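Local coordinates for D-psicose 3-epimerase (Agrobacterium tumefaciens, PDB 2HK0), which catalyses the metal-dependent C3 epimerisation of non-phosphorylated ketohexoses, interconverting D-fructose and D-psicose, at residues 217-222 with 253-258; 230-235 with 243-248; 122-127 with 163-168; 148-153 with 187-192. All blocks are in the same frame, centred on the assembly; numbering follows the deposited sequence.

Interaction 1 of 4, residues 217-222 with 253-258; sequences AIRTAG and RDINYT
Ile255, just past the end of helix 245-254, drives its branched side chain against Ile218, Arg219 and Gly222 at the close of helix 214-221, joining two neighbouring outer helices of the TIM barrel. With chi1 at 67°, its CG1 stands between the backbone N and the carbonyl carbon, and the two branches part to reach different partners. Ile255 CG2 packs 3.9 Å from Gly222 CA and reaches Arg219 CA as well. Ile255 CD1, at the end of the other branch, meets Ile218 CG2 at 3.8 Å, the two isoleucines crossing at about a right angle. Ile218 also packs on Ile248 and Leu252 of helix 245-254. Gly222 turns out of its helix with positive phi, close beside Arg219 O, a place that suits glycine because a side chain there would be crowded by that oxygen. Asn256, also with positive phi, is the C-prime residue of the Schellman motif that ends helix 245-254. On the more exposed side, Arg219 bends twice along its chain and carries its guanidinium to Asp254, whose OD2 lies 3.2 Å from Arg219 NH1 in a salt bridge. The N-H...O angle is 141°, the two planes stand 47° apart, and NH1 meets Asp254 OD2 nearly along its C-O bond. Asp216 holds the other amino group, NH2, in a second salt bridge. Arg219 and Asp216 of the second subunit lie nearby, so charges of both signs gather at this subunit interface. Ile255 CD1 also lies 3.7 Å from Gly222 O.

Interaction 2 of 4, residues 230-235 with 243-248; sequences TGESNR and MPWHEI
With CG beside the backbone N (chi1 -67°) and a bend at chi2 (-66°), Glu232 turns its carboxylate to both the backbone of Met243 and the indole of Trp245. Each carboxylate oxygen takes one N-H. Glu232 OE1 accepts from Met243 N on its syn lone pair, at 3.1 Å and nearly straight, while Glu232 OE2 lies 2.8 Å from Trp245 NE1. The indole donor sends its hydrogen almost in the ring plane and meets OE2 on the syn side, 31° out of the carboxylate plane. Carboxylate and ring stand essentially perpendicular. Gly239 N is a further donor to OE2. Met243, present as selenomethionine, runs past Glu232 in the opposite direction. Its CB sits 3.1 Å above the Trp245 ring plane, offset toward the rim, and its bent chain lays the methyl CE against the backbone at Gly231 O and Ser233 N, though the closeness of that approach is doubtful. Gly231 O also accepts a hydrogen bond from Thr204 OG1. On the far side of the indole, Thr230 CG2 touches the ring edge at Trp245 CZ3, 3.9 Å away. Phe302 packs edge-to-face with the same ring. The loop fixed here follows strand 225-230, at the C-terminal end of the barrel strands, where TIM-barrel active sites lie, and leads to helix 245-254, whose N-cap is Pro244. Ser233 OG is hydrogen-bonded to Ile209 O of the third subunit. All the touching residues are buried, and the Glu232 carboxylate, gripped by several N-H donors, is probably stabilised as an anion despite its enclosure.

Interaction 3 of 4, residues 122-127 with 163-168; sequences HTIGGA and LGINLC
The imidazole of His122 meets Gly164 edge-on: ND1 points its hydrogen at Gly164 O, 2.6 Å away and within the ring plane. The approach is less regular from the carbonyl's side, since the donor sits well above the carbonyl plane, 46° out of it. Leu163 O lies obliquely to the same ring, 3.9 Å from His122 CE1. NE2 is hydrogen-bonded to Asp120 OD1, and this pair of acceptors would be consistent with a ring protonated on both nitrogens. Histidine serves well here because one flat group can reach in two directions, fixing its rotation. Gly164, with positive phi, is the C-prime residue of the Schellman motif closing helix 142-162, so the ring grips the turn that leads into the next strand. Beyond it the chains run side by side as parallel strands 123-126 and 166-170, the two strands of a beta-alpha-beta unit of the TIM barrel, linked through helix 142-162. Asn166 N bonds to His122 O, Ile124 N to Asn166 O at 3.1 Å, and Cys168 N to Ile124 O at 2.7 Å; Gly126 N to Cys168 O is weak. Ile124 and Leu167 face the helices, where long aliphatic chains fill the layer between sheet and helix: Ile124 CG1 packs on Ile165 CG2 at 3.7 Å, and Val116 of helix 99-118 touches both isoleucines. Thr123 and Cys168 point to the other face, toward the barrel interior, Thr123 CG2 lying 4.1 Å from Cys168 SG. Gly125 CA brings a hydrogen to Cys168 O, at 3.3 Å.

Interaction 4 of 4, residues 148-153 with 187-192; sequences RGVEGI and VAFVKD
Phe189 brings the CE2-CZ part of its ring obliquely against the backbone of Gly149 and Val150, reaching out from helix 183-193 into helix 142-162. With CG anti to the backbone N, chi1 178°, the ring extends away from its own helix, so that Phe189 CZ comes within 3.6 Å of Gly149 C and Phe189 CE2 within 3.5 Å of Val150 N. Glycine suits position 149 because it has no side chain to hold the ring off. Val150 slides alongside in the opposite direction, its CG2 3.5 Å from Phe189 CE2. The other methyl, Val150 CG1, lies 3.8 Å from Asp192 O, with Asp192 CB also near. Ile153, one turn further on, meets the ring at its edge, Ile153 CG1 lying 3.9 Å from Phe189 CZ and the two side chains crossing at about a right angle. The helix segments cross at -49° with their axes 9.6 Å apart, as neighbours in the outer helical layer of the barrel. Beneath them Ile169 of strand 166-170 touches both Phe189 and Ile153. Asp192 sits at the exposed margin, where its OD2 is hydrogen-bonded to Tyr146. No hydrogen bond passes directly between the segments, so their grip rests on apolar contact and the fit of one ring against a glycine-bared surface.

Along the chain interactions 3 and 4 come first and interlock: helix 142-162, which carries residues 148-153, connects the two strands paired in interaction 3. Their centres are 14 Å apart, one in the barrel sheet and the other in the helical layer outside it. Interactions 1 and 2 follow as a pair, the segments of 2 lying between those of 1; both use helix 245-254 and touch through Ile218 and Ile248, with centres 16 Å apart. Interaction 1 also meets interaction 4, where Thr220 and Ala221 pack on Val187. Interactions 2 and 3 lie on opposite sides of the chain's centre, about 24 Å apart between centres. Together they bind successive strand-helix units into one closed barrel.

Interaction 1 of 4, residues 217-222 with 253-258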
loop_
_atom_site.group_PDB
_atom_site.type_symbol
_atom_site.label_atom_id
_atom_site.label_comp_id
_atom_site.label_asym_id
_atom_site.label_seq_id
_atom_site.Cartn_x
_atom_site.Cartn_y
_atom_site.Cartn_z
ATOM N N ALA A 217 -13.517 5.095 5.848
ATOM C CA ALA A 217 -14.020 5.212 7.215
ATOM C C ALA A 217 -13.997 6.685 7.659
ATOM O O ALA A 217 -14.924 7.179 8.323
ATOM C CB ALA A 217 -13.173 4.349 8.161
ATOM N N ILE A 218 -12.946 7.390 7.268
ATOM C CA ILE A 218 -12.794 8.797 7.636
ATOM C C ILE A 218 -13.836 9.651 6.934
ATOM O O ILE A 218 -14.446 10.532 7.537
ATOM C CB ILE A 218 -11.376 9.279 7.294
ATOM C CG1 ILE A 218 -10.399 8.634 8.279
ATOM C CG2 ILE A 218 -11.298 10.808 7.340
ATOM C CD1 ILE A 218 -8.924 8.830 7.944
ATOM N N ARG A 219 -14.058 9.373 5.656
ATOM C CA ARG A 219 -15.046 10.118 4.909
ATOM C C ARG A 219 -16.442 9.802 5.445
ATOM O O ARG A 219 -17.312 10.667 5.454
ATOM C CB ARG A 219 -14.955 9.754 3.433
ATOM C CG ARG A 219 -14.606 10.918 2.559
ATOM C CD ARG A 219 -13.353 10.666 1.776
ATOM N NE ARG A 219 -13.273 9.285 1.325
ATOM C CZ ARG A 219 -12.155 8.733 0.879
ATOM N NH1 ARG A 219 -11.049 9.462 0.822
ATOM N NH2 ARG A 219 -12.138 7.448 0.546
ATOM N N THR A 220 -16.654 8.556 5.876
ATOM C CA THR A 220 -17.946 8.155 6.426
ATOM C C THR A 220 -18.206 8.979 7.683
ATOM O O THR A 220 -19.312 9.473 7.899
ATOM C CB THR A 220 -17.959 6.649 6.770
ATOM O OG1 THR A 220 -17.984 5.892 5.559
ATOM C CG2 THR A 220 -19.173 6.291 7.597
ATOM N N ALA A 221 -17.182 9.138 8.511
ATOM C CA ALA A 221 -17.326 9.934 9.733
ATOM C C ALA A 221 -17.638 11.363 9.322
ATOM O O ALA A 221 -18.476 12.035 9.931
ATOM C CB ALA A 221 -16.031 9.897 10.552
ATOM N N GLY A 222 -16.936 11.821 8.290
ATOM C CA GLY A 222 -17.138 13.153 7.749
ATOM C C GLY A 222 -17.287 14.281 8.755
ATOM O O GLY A 222 -16.449 14.458 9.636
ATOM N N ARG A 253 -8.088 15.685 5.016
ATOM C CA ARG A 253 -8.237 16.931 4.271
ATOM C C ARG A 253 -9.554 16.949 3.476
ATOM O O ARG A 253 -10.211 17.984 3.395
ATOM C CB ARG A 253 -7.041 17.159 3.341
ATOM C CG ARG A 253 -5.990 18.109 3.937
ATOM C CD ARG A 253 -4.682 17.417 4.335
ATOM N NE ARG A 253 -3.909 17.009 3.162
ATOM C CZ ARG A 253 -2.938 16.102 3.182
ATOM N NH1 ARG A 253 -2.606 15.500 4.318
ATOM N NH2 ARG A 253 -2.308 15.784 2.060
ATOM N N ASP A 254 -9.949 15.805 2.914
ATOM C CA ASP A 254 -11.209 15.713 2.163
ATOM C C ASP A 254 -12.367 16.185 3.043
ATOM O O ASP A 254 -13.280 16.860 2.567
ATOM C CB ASP A 254 -11.536 14.271 1.744
ATOM C CG ASP A 254 -10.793 13.815 0.495
ATOM O OD1 ASP A 254 -10.329 14.677 -0.285
ATOM O OD2 ASP A 254 -10.696 12.570 0.293
ATOM N N ILE A 255 -12.347 15.819 4.324
ATOM C CA ILE A 255 -13.436 16.227 5.205
ATOM C C ILE A 255 -13.168 17.533 5.945
ATOM O O ILE A 255 -13.912 17.898 6.869
ATOM C CB ILE A 255 -13.776 15.120 6.236
ATOM C CG1 ILE A 255 -12.620 14.919 7.215
ATOM C CG2 ILE A 255 -14.070 13.823 5.510
ATOM C CD1 ILE A 255 -12.988 13.994 8.399
ATOM N N ASN A 256 -12.113 18.236 5.541
ATOM C CA ASN A 256 -11.747 19.496 6.175
ATOM C C ASN A 256 -11.572 19.358 7.691
ATOM O O ASN A 256 -11.973 20.248 8.453
ATOM C CB ASN A 256 -12.814 20.572 5.914
ATOM C CG ASN A 256 -12.903 20.963 4.459
ATOM O OD1 ASN A 256 -11.886 21.186 3.805
ATOM N ND2 ASN A 256 -14.128 21.066 3.943
ATOM N N TYR A 257 -10.975 18.256 8.134
ATOM C CA TYR A 257 -10.773 18.063 9.561
ATOM C C TYR A 257 -9.823 19.126 10.120
ATOM O O TYR A 257 -8.708 19.303 9.616
ATOM C CB TYR A 257 -10.182 16.678 9.833
ATOM C CG TYR A 257 -10.097 16.329 11.296
ATOM C CD1 TYR A 257 -11.252 16.147 12.047
ATOM C CD2 TYR A 257 -8.866 16.164 11.923
ATOM C CE1 TYR A 257 -11.187 15.808 13.395
ATOM C CE2 TYR A 257 -8.785 15.817 13.276
ATOM C CZ TYR A 257 -9.953 15.642 14.000
ATOM O OH TYR A 257 -9.898 15.285 15.325
ATOM N N THR A 258 -10.269 19.828 11.156
ATOM C CA THR A 258 -9.447 20.854 11.799
ATOM C C THR A 258 -9.368 20.554 13.307
ATOM O O THR A 258 -9.002 21.422 14.106
ATOM C CB THR A 258 -10.035 22.289 11.614
ATOM O OG1 THR A 258 -11.363 22.343 12.153
ATOM C CG2 THR A 258 -10.074 22.673 10.134
#

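Interaction 2 of 4, residues 230-235 with 243-248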
loop_
_atom_site.group_PDB
_atom_site.type_symbol
_atom_site.label_atom_id
_atom_site.label_comp_id
_atom_site.label_asym_id
_atom_site.label_seq_id
_atom_site.Cartn_x
_atom_site.Cartn_y
_atom_site.Cartn_z
ATOM N N THR A 230 -3.834 8.264 16.662
ATOM C CA THR A 230 -2.907 7.640 15.728
ATOM C C THR A 230 -1.868 6.732 16.384
ATOM O O THR A 230 -1.494 6.914 17.547
ATOM C CB THR A 230 -2.142 8.683 14.934
ATOM O OG1 THR A 230 -1.533 9.597 15.852
ATOM C CG2 THR A 230 -3.087 9.436 13.992
ATOM N N GLY A 231 -1.397 5.772 15.597
ATOM C CA GLY A 231 -0.393 4.822 16.043
ATOM C C GLY A 231 -0.251 3.788 14.944
ATOM O O GLY A 231 -1.139 3.667 14.094
ATOM N N GLU A 232 0.852 3.048 14.931
ATOM C CA GLU A 232 1.028 2.029 13.912
ATOM C C GLU A 232 0.164 0.845 14.349
ATOM O O GLU A 232 -0.431 0.876 15.431
ATOM C CB GLU A 232 2.508 1.642 13.788
ATOM C CG GLU A 232 3.421 2.770 13.240
ATOM C CD GLU A 232 3.117 3.162 11.778
ATOM O OE1 GLU A 232 2.430 2.376 11.082
ATOM O OE2 GLU A 232 3.583 4.244 11.320
ATOM N N SER A 233 0.086 -0.192 13.521
ATOM C CA SER A 233 -0.764 -1.335 13.823
ATOM C C SER A 233 -0.427 -1.999 15.146
ATOM O O SER A 233 -1.320 -2.570 15.803
ATOM C CB SER A 233 -0.683 -2.374 12.699
ATOM O OG SER A 233 0.565 -3.048 12.722
ATOM N N ASN A 234 0.851 -1.957 15.523
ATOM C CA ASN A 234 1.287 -2.548 16.788
ATOM C C ASN A 234 1.572 -1.477 17.835
ATOM O O ASN A 234 2.253 -1.729 18.837
ATOM C CB ASN A 234 2.504 -3.471 16.592
ATOM C CG ASN A 234 3.663 -2.786 15.868
ATOM O OD1 ASN A 234 3.715 -1.556 15.782
ATOM N ND2 ASN A 234 4.609 -3.590 15.353
ATOM N N ARG A 235 1.059 -0.272 17.573
ATOM C CA ARG A 235 1.134 0.858 18.510
ATOM C C ARG A 235 2.424 1.649 18.658
ATOM O O ARG A 235 2.591 2.355 19.647
ATOM C CB ARG A 235 0.685 0.411 19.902
ATOM C CG ARG A 235 -0.644 -0.301 19.900
ATOM C CD ARG A 235 -1.749 0.685 20.147
ATOM N NE ARG A 235 -2.663 0.150 21.121
ATOM C CZ ARG A 235 -3.704 0.801 21.618
ATOM N NH1 ARG A 235 -3.975 2.038 21.236
ATOM N NH2 ARG A 235 -4.478 0.189 22.496
HETATM N N MSE A 243 1.284 1.891 8.217
HETATM C CA MSE A 243 -0.036 2.523 8.164
HETATM C C MSE A 243 -0.082 3.382 6.866
HETATM O O MSE A 243 0.917 3.995 6.479
HETATM C CB MSE A 243 -0.185 3.397 9.408
HETATM C CG MSE A 243 -1.593 3.747 9.839
HETATM SE SE MSE A 243 -2.688 2.196 10.274
HETATM C CE MSE A 243 -2.057 1.691 12.029
ATOM N N PRO A 244 -1.227 3.421 6.166
ATOM C CA PRO A 244 -1.280 4.232 4.935
ATOM C C PRO A 244 -1.452 5.729 5.265
ATOM O O PRO A 244 -2.482 6.338 4.975
ATOM C CB PRO A 244 -2.488 3.675 4.185
ATOM C CG PRO A 244 -2.956 2.480 5.002
ATOM C CD PRO A 244 -2.500 2.725 6.393
ATOM N N TRP A 245 -0.420 6.313 5.853
ATOM C CA TRP A 245 -0.459 7.704 6.264
ATOM C C TRP A 245 -0.889 8.696 5.190
ATOM O O TRP A 245 -1.662 9.606 5.468
ATOM C CB TRP A 245 0.895 8.085 6.868
ATOM C CG TRP A 245 1.196 7.278 8.111
ATOM C CD1 TRP A 245 2.214 6.378 8.284
ATOM C CD2 TRP A 245 0.434 7.259 9.320
ATOM N NE1 TRP A 245 2.127 5.794 9.537
ATOM C CE2 TRP A 245 1.042 6.314 10.189
ATOM C CE3 TRP A 245 -0.714 7.948 9.760
ATOM C CZ2 TRP A 245 0.537 6.037 11.473
ATOM C CZ3 TRP A 245 -1.210 7.677 11.024
ATOM C CH2 TRP A 245 -0.583 6.724 11.870
ATOM N N HIS A 246 -0.410 8.514 3.965
ATOM C CA HIS A 246 -0.775 9.415 2.887
ATOM C C HIS A 246 -2.286 9.374 2.606
ATOM O O HIS A 246 -2.927 10.413 2.442
ATOM C CB HIS A 246 0.031 9.072 1.632
ATOM C CG HIS A 246 -0.277 9.957 0.460
ATOM N ND1 HIS A 246 -1.074 9.552 -0.585
ATOM C CD2 HIS A 246 0.088 11.230 0.180
ATOM C CE1 HIS A 246 -1.186 10.535 -1.461
ATOM N NE2 HIS A 246 -0.491 11.565 -1.021
ATOM N N GLU A 247 -2.850 8.175 2.554
ATOM C CA GLU A 247 -4.286 8.000 2.324
ATOM C C GLU A 247 -5.087 8.648 3.475
ATOM O O GLU A 247 -6.113 9.308 3.257
ATOM C CB GLU A 247 -4.621 6.503 2.259
ATOM C CG GLU A 247 -6.098 6.209 1.990
ATOM C CD GLU A 247 -6.433 4.731 2.114
ATOM O OE1 GLU A 247 -5.559 3.903 1.797
ATOM O OE2 GLU A 247 -7.566 4.387 2.512
ATOM N N ILE A 248 -4.600 8.451 4.695
ATOM C CA ILE A 248 -5.243 8.999 5.889
ATOM C C ILE A 248 -5.222 10.526 5.781
ATOM O O ILE A 248 -6.232 11.191 5.982
ATOM C CB ILE A 248 -4.469 8.607 7.182
ATOM C CG1 ILE A 248 -4.420 7.081 7.351
ATOM C CG2 ILE A 248 -5.089 9.298 8.403
ATOM C CD1 ILE A 248 -5.718 6.446 7.558
#

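Interaction 3 of 4, residues 122-127 with 163-168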
loop_
_atom_site.group_PDB
_atom_site.type_symbol
_atom_site.label_atom_id
_atom_site.label_comp_id
_atom_site.label_asym_id
_atom_site.label_seq_id
_atom_site.Cartn_x
_atom_site.Cartn_y
_atom_site.Cartn_z
ATOM N N HIS A 122 -12.014 21.087 26.332
ATOM C CA HIS A 122 -13.273 21.096 25.593
ATOM C C HIS A 122 -13.562 19.839 24.769
ATOM O O HIS A 122 -14.634 19.706 24.166
ATOM C CB HIS A 122 -13.307 22.341 24.699
ATOM C CG HIS A 122 -13.415 23.614 25.475
ATOM N ND1 HIS A 122 -14.627 24.192 25.785
ATOM C CD2 HIS A 122 -12.470 24.360 26.100
ATOM C CE1 HIS A 122 -14.424 25.234 26.573
ATOM N NE2 HIS A 122 -13.125 25.354 26.780
ATOM N N THR A 123 -12.605 18.918 24.745
ATOM C CA THR A 123 -12.762 17.670 23.999
ATOM C C THR A 123 -12.525 16.489 24.932
ATOM O O THR A 123 -11.468 16.376 25.558
ATOM C CB THR A 123 -11.768 17.594 22.811
ATOM O OG1 THR A 123 -12.080 18.626 21.868
ATOM C CG2 THR A 123 -11.848 16.249 22.100
ATOM N N ILE A 124 -13.528 15.627 25.026
ATOM C CA ILE A 124 -13.498 14.431 25.859
ATOM C C ILE A 124 -13.760 13.256 24.929
ATOM O O ILE A 124 -14.725 13.281 24.153
ATOM C CB ILE A 124 -14.623 14.489 26.920
ATOM C CG1 ILE A 124 -14.283 15.545 27.968
ATOM C CG2 ILE A 124 -14.849 13.127 27.538
ATOM C CD1 ILE A 124 -12.985 15.295 28.702
ATOM N N GLY A 125 -12.918 12.228 24.998
ATOM C CA GLY A 125 -13.108 11.084 24.121
ATOM C C GLY A 125 -12.919 9.733 24.781
ATOM O O GLY A 125 -12.435 9.637 25.911
ATOM N N GLY A 126 -13.289 8.674 24.072
ATOM C CA GLY A 126 -13.140 7.346 24.637
ATOM C C GLY A 126 -14.405 6.534 24.444
ATOM O O GLY A 126 -15.333 6.975 23.768
ATOM N N ALA A 127 -14.452 5.352 25.041
ATOM C CA ALA A 127 -15.620 4.484 24.911
ATOM C C ALA A 127 -16.694 4.947 25.898
ATOM O O ALA A 127 -17.118 4.182 26.768
ATOM C CB ALA A 127 -15.204 3.044 25.189
ATOM N N LEU A 163 -20.958 23.305 29.302
ATOM C CA LEU A 163 -19.559 23.566 29.623
ATOM C C LEU A 163 -18.704 23.728 28.362
ATOM O O LEU A 163 -17.487 23.823 28.451
ATOM C CB LEU A 163 -19.008 22.419 30.499
ATOM C CG LEU A 163 -19.698 22.256 31.864
ATOM C CD1 LEU A 163 -19.253 20.968 32.553
ATOM C CD2 LEU A 163 -19.370 23.475 32.734
ATOM N N GLY A 164 -19.353 23.760 27.198
ATOM C CA GLY A 164 -18.638 23.900 25.930
ATOM C C GLY A 164 -17.776 22.685 25.612
ATOM O O GLY A 164 -16.721 22.802 24.993
ATOM N N ILE A 165 -18.240 21.511 26.031
ATOM C CA ILE A 165 -17.513 20.262 25.843
ATOM C C ILE A 165 -18.158 19.334 24.811
ATOM O O ILE A 165 -19.365 19.109 24.846
ATOM C CB ILE A 165 -17.424 19.481 27.203
ATOM C CG1 ILE A 165 -16.574 20.272 28.207
ATOM C CG2 ILE A 165 -16.874 18.041 26.977
ATOM C CD1 ILE A 165 -16.479 19.630 29.611
ATOM N N ASN A 166 -17.342 18.800 23.901
ATOM C CA ASN A 166 -17.806 17.837 22.901
ATOM C C ASN A 166 -17.451 16.444 23.410
ATOM O O ASN A 166 -16.340 16.235 23.891
ATOM C CB ASN A 166 -17.113 18.057 21.546
ATOM C CG ASN A 166 -17.663 19.263 20.806
ATOM O OD1 ASN A 166 -18.870 19.434 20.712
ATOM N ND2 ASN A 166 -16.781 20.103 20.280
ATOM N N LEU A 167 -18.401 15.514 23.319
ATOM C CA LEU A 167 -18.216 14.129 23.736
ATOM C C LEU A 167 -17.917 13.334 22.458
ATOM O O LEU A 167 -18.749 13.276 21.543
ATOM C CB LEU A 167 -19.505 13.613 24.398
ATOM C CG LEU A 167 -19.949 14.441 25.620
ATOM C CD1 LEU A 167 -21.310 13.983 26.122
ATOM C CD2 LEU A 167 -18.890 14.306 26.717
ATOM N N CYS A 168 -16.735 12.730 22.385
ATOM C CA CYS A 168 -16.349 11.975 21.194
ATOM C C CYS A 168 -16.349 10.477 21.468
ATOM O O CYS A 168 -15.549 9.985 22.267
ATOM C CB CYS A 168 -14.975 12.444 20.722
ATOM S SG CYS A 168 -14.958 14.232 20.399
#

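Interaction 4 of 4, residues 148-153 with 187-192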
loop_
_atom_site.group_PDB
_atom_site.type_symbol
_atom_site.label_atom_id
_atom_site.label_comp_id
_atom_site.label_asym_id
_atom_site.label_seq_id
_atom_site.Cartn_x
_atom_site.Cartn_y
_atom_site.Cartn_z
ATOM N N ARG A 148 -29.133 1.313 25.451
ATOM C CA ARG A 148 -28.884 1.994 26.714
ATOM C C ARG A 148 -27.749 3.009 26.568
ATOM O O ARG A 148 -27.765 4.064 27.209
ATOM C CB ARG A 148 -28.553 0.986 27.824
ATOM C CG ARG A 148 -29.758 0.116 28.239
ATOM C CD ARG A 148 -29.425 -0.815 29.409
ATOM N NE ARG A 148 -29.510 -2.220 29.018
ATOM C CZ ARG A 148 -28.513 -2.903 28.476
ATOM N NH1 ARG A 148 -27.354 -2.316 28.270
ATOM N NH2 ARG A 148 -28.679 -4.161 28.114
ATOM N N GLY A 149 -26.771 2.702 25.720
ATOM C CA GLY A 149 -25.662 3.629 25.525
ATOM C C GLY A 149 -26.127 4.935 24.888
ATOM O O GLY A 149 -25.710 6.030 25.290
ATOM N N VAL A 150 -26.997 4.811 23.891
ATOM C CA VAL A 150 -27.546 5.959 23.182
ATOM C C VAL A 150 -28.274 6.837 24.175
ATOM O O VAL A 150 -28.076 8.041 24.213
ATOM C CB VAL A 150 -28.576 5.533 22.102
ATOM C CG1 VAL A 150 -29.347 6.778 21.593
ATOM C CG2 VAL A 150 -27.867 4.822 20.951
ATOM N N GLU A 151 -29.139 6.226 24.969
ATOM C CA GLU A 151 -29.907 6.966 25.961
ATOM C C GLU A 151 -29.000 7.606 27.010
ATOM O O GLU A 151 -29.163 8.773 27.338
ATOM C CB GLU A 151 -30.918 6.036 26.644
ATOM C CG GLU A 151 -32.090 6.761 27.273
ATOM C CD GLU A 151 -33.261 5.826 27.557
ATOM O OE1 GLU A 151 -33.166 5.022 28.517
ATOM O OE2 GLU A 151 -34.271 5.888 26.807
ATOM N N GLY A 152 -28.048 6.849 27.543
ATOM C CA GLY A 152 -27.146 7.410 28.538
ATOM C C GLY A 152 -26.354 8.608 28.018
ATOM O O GLY A 152 -26.192 9.604 28.726
ATOM N N ILE A 153 -25.857 8.529 26.785
ATOM C CA ILE A 153 -25.076 9.634 26.207
ATOM C C ILE A 153 -25.976 10.838 25.963
ATOM O O ILE A 153 -25.619 11.979 26.263
ATOM C CB ILE A 153 -24.408 9.212 24.863
ATOM C CG1 ILE A 153 -23.312 8.166 25.128
ATOM C CG2 ILE A 153 -23.831 10.427 24.153
ATOM C CD1 ILE A 153 -22.150 8.662 25.997
ATOM N N VAL A 187 -21.119 6.406 13.420
ATOM C CA VAL A 187 -21.979 7.461 12.904
ATOM C C VAL A 187 -23.468 7.177 13.188
ATOM O O VAL A 187 -24.215 8.088 13.534
ATOM C CB VAL A 187 -21.766 7.636 11.395
ATOM C CG1 VAL A 187 -22.908 8.469 10.788
ATOM C CG2 VAL A 187 -20.412 8.334 11.142
ATOM N N ALA A 188 -23.895 5.920 13.071
ATOM C CA ALA A 188 -25.305 5.595 13.312
ATOM C C ALA A 188 -25.632 5.883 14.770
ATOM O O ALA A 188 -26.669 6.456 15.086
ATOM C CB ALA A 188 -25.592 4.125 12.985
ATOM N N PHE A 189 -24.725 5.496 15.655
ATOM C CA PHE A 189 -24.920 5.714 17.078
ATOM C C PHE A 189 -25.052 7.212 17.385
ATOM O O PHE A 189 -25.946 7.623 18.117
ATOM C CB PHE A 189 -23.741 5.116 17.857
ATOM C CG PHE A 189 -23.813 5.338 19.339
ATOM C CD1 PHE A 189 -23.347 6.523 19.907
ATOM C CD2 PHE A 189 -24.332 4.355 20.170
ATOM C CE1 PHE A 189 -23.398 6.718 21.293
ATOM C CE2 PHE A 189 -24.392 4.537 21.567
ATOM C CZ PHE A 189 -23.926 5.713 22.128
ATOM N N VAL A 190 -24.138 8.011 16.838
ATOM C CA VAL A 190 -24.145 9.448 17.046
ATOM C C VAL A 190 -25.440 10.093 16.508
ATOM O O VAL A 190 -26.025 10.972 17.159
ATOM C CB VAL A 190 -22.877 10.075 16.406
ATOM C CG1 VAL A 190 -22.994 11.600 16.313
ATOM C CG2 VAL A 190 -21.668 9.709 17.265
ATOM N N LYS A 191 -25.900 9.653 15.341
ATOM C CA LYS A 191 -27.138 10.210 14.785
ATOM C C LYS A 191 -28.322 9.883 15.698
ATOM O O LYS A 191 -29.217 10.702 15.879
ATOM C CB LYS A 191 -27.379 9.668 13.380
ATOM C CG LYS A 191 -26.485 10.321 12.334
ATOM C CD LYS A 191 -26.700 9.710 10.959
ATOM C CE LYS A 191 -25.894 10.436 9.892
ATOM N NZ LYS A 191 -26.147 9.818 8.545
ATOM N N ASP A 192 -28.323 8.681 16.267
ATOM C CA ASP A 192 -29.372 8.278 17.192
ATOM C C ASP A 192 -29.351 9.117 18.461
ATOM O O ASP A 192 -30.401 9.376 19.057
ATOM C CB ASP A 192 -29.218 6.819 17.601
ATOM C CG ASP A 192 -30.010 5.893 16.722
ATOM O OD1 ASP A 192 -30.918 6.393 16.018
ATOM O OD2 ASP A 192 -29.739 4.671 16.737
#